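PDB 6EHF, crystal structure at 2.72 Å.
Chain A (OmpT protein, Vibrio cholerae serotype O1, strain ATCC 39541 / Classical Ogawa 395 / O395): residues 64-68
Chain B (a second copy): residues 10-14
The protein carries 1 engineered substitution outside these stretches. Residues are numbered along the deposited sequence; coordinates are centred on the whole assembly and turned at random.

Chain A (64-68) NHILG
Chain B 10-14: QLRTE

Strands from neighbouring subunits need not join edge to edge to form an interface; they can also pack through their side chains, and two stretches of the OmpT protein from Vibrio cholerae illustrate the principle. Residues 64-68 of chain A form an extended strand, with phi between -148° and -112° and psi between 108° and 144°. Residues 10-14 of chain B lie in a strand of the second copy, also extended, although Leu11(B) has a psi of only 81° and Arg12(B) a phi of -73°; otherwise phi runs from -144° to -121° and psi from 122° to 148°. The N-to-C directions differ by 76°, with a signed crossing angle of -76°, and the axes approach to 7.9 Å. That spacing is filled by side chains, and no hydrogen bond links the stretches. In register, His65(A) CA lies 8.4 Å from Leu11(B) CA, and Leu67(A) CA lies 7.0 Å from Thr13(B) CA.

His65(A) gives up the most surface, 67 Å² of the 248 Å² buried in total. Its CA-to-CB bond points sideways, but chi1 of 171° (t) and chi2 of -57° bring the imidazole up to chain B. Leu11(B) CD1 sits over one face of the ring, 4.0 Å from His65(A) NE2, a methyl group packed on the ring face at van der Waals range. The ring edge meets polar atoms instead: His65(A) CE1 lies 3.1 Å from Arg12(B) O and 3.6 Å from Thr13(B) OG1, both near the ring plane. Bonded to both ring nitrogens, CE1 is electron-poor and suits the partial negative charge of these oxygens. Although His65(A) NE2 is 3.3 Å from Arg12(B) O, the angle is too poor for a hydrogen bond; this nitrogen is satisfied elsewhere in the structure.

Leu11(B), covered over 55 Å², points toward chain A with chi1 of -164° (t) and chi2 of 93°, between wells. While its CD1 meets the imidazole, its CD2 reaches the opposing backbone, with Leu11(B) CD2 3.5 Å from Ile66(A) O. The CA-to-CB bond of Ile66(A) (m, t) points away, and its contact with chain B is made by the carbonyl oxygen.

Thr13(B), covered over 45 Å², also points toward chain A, in the m rotamer. Its OG1 approaches Leu67(A) CB at 4.0 Å, a close-packed contact rather than a polar bond. Leu67(A) (t, p) in turn points toward chain B.

Between these two inward residues, the CA-to-CB bond of Arg12(B) points away (chi1 -81°, m); within chain B, Arg12(B) NH1 donates a weak hydrogen bond to Gln10(B) OE1 at 2.7 Å. Strand alternation thus presents Leu11(B) and Thr13(B) to chain A, with the Arg12(B) carbonyl at the histidine edge.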

# COMPACT_ATOMS: atom_id res chain seq x y z
N ASN A 64 1.58 -8.69 -9.46
CA ASN A 64 1.07 -9.24 -10.73
C ASN A 64 -0.39 -8.77 -10.80
O ASN A 64 -1.08 -8.67 -9.76
CB ASN A 64 1.14 -10.82 -10.82
CG ASN A 64 2.52 -11.38 -11.23
OD1 ASN A 64 3.55 -10.92 -10.75
ND2 ASN A 64 2.52 -12.41 -12.11
N HIS A 65 -0.85 -8.44 -12.01
CA HIS A 65 -2.25 -8.09 -12.20
C HIS A 65 -2.61 -8.56 -13.60
O HIS A 65 -2.15 -7.97 -14.56
CB HIS A 65 -2.47 -6.62 -11.94
CG HIS A 65 -3.82 -6.11 -12.32
ND1 HIS A 65 -4.33 -6.23 -13.60
CD2 HIS A 65 -4.74 -5.40 -11.61
CE1 HIS A 65 -5.52 -5.65 -13.64
NE2 HIS A 65 -5.77 -5.12 -12.46
N ILE A 66 -3.42 -9.64 -13.66
CA ILE A 66 -3.57 -10.49 -14.85
C ILE A 66 -5.02 -10.75 -15.29
O ILE A 66 -5.91 -10.95 -14.48
CB ILE A 66 -2.87 -11.85 -14.62
CG1 ILE A 66 -1.50 -11.61 -13.98
CG2 ILE A 66 -2.75 -12.60 -15.94
CD1 ILE A 66 -0.56 -12.79 -13.97
N LEU A 67 -5.23 -10.68 -16.60
CA LEU A 67 -6.41 -11.21 -17.29
C LEU A 67 -5.88 -12.28 -18.21
O LEU A 67 -5.06 -11.98 -19.07
CB LEU A 67 -7.12 -10.14 -18.13
CG LEU A 67 -8.36 -10.62 -18.91
CD1 LEU A 67 -9.32 -11.30 -17.93
CD2 LEU A 67 -9.13 -9.55 -19.71
N GLY A 68 -6.32 -13.53 -18.00
CA GLY A 68 -5.98 -14.68 -18.88
C GLY A 68 -7.19 -15.22 -19.67
O GLY A 68 -8.32 -15.28 -19.14
N GLN B 10 -13.53 -4.80 -8.37
CA GLN B 10 -13.36 -4.86 -9.83
C GLN B 10 -11.93 -5.15 -10.18
O GLN B 10 -11.03 -4.70 -9.48
CB GLN B 10 -13.76 -3.55 -10.47
CG GLN B 10 -15.21 -3.50 -10.84
CD GLN B 10 -15.81 -2.15 -10.66
OE1 GLN B 10 -16.05 -1.44 -11.62
NE2 GLN B 10 -16.06 -1.79 -9.42
N LEU B 11 -11.72 -5.90 -11.26
CA LEU B 11 -10.41 -6.15 -11.82
C LEU B 11 -10.43 -5.62 -13.23
O LEU B 11 -10.59 -6.37 -14.18
CB LEU B 11 -10.05 -7.64 -11.77
CG LEU B 11 -8.56 -7.97 -11.97
CD1 LEU B 11 -7.80 -8.07 -10.65
CD2 LEU B 11 -8.36 -9.26 -12.73
N ARG B 12 -10.26 -4.32 -13.37
CA ARG B 12 -10.20 -3.70 -14.70
C ARG B 12 -8.90 -3.96 -15.43
O ARG B 12 -7.84 -3.97 -14.82
CB ARG B 12 -10.38 -2.19 -14.64
CG ARG B 12 -11.84 -1.81 -14.54
CD ARG B 12 -12.12 -1.12 -13.25
NE ARG B 12 -12.27 0.31 -13.50
CZ ARG B 12 -13.37 1.02 -13.25
NH1 ARG B 12 -14.44 0.44 -12.72
NH2 ARG B 12 -13.38 2.35 -13.48
N THR B 13 -9.04 -4.14 -16.75
CA THR B 13 -7.95 -4.37 -17.66
C THR B 13 -8.30 -3.68 -18.98
O THR B 13 -9.33 -3.94 -19.56
CB THR B 13 -7.76 -5.85 -17.87
OG1 THR B 13 -7.47 -6.46 -16.61
CG2 THR B 13 -6.64 -6.11 -18.85
N GLU B 14 -7.44 -2.76 -19.41
CA GLU B 14 -7.77 -1.85 -20.49
C GLU B 14 -6.66 -1.91 -21.53
O GLU B 14 -5.51 -2.21 -21.20
CB GLU B 14 -7.98 -0.42 -19.94
CG GLU B 14 -9.14 -0.35 -18.91
CD GLU B 14 -9.30 0.99 -18.18
OE1 GLU B 14 -8.40 1.86 -18.27
OE2 GLU B 14 -10.34 1.14 -17.49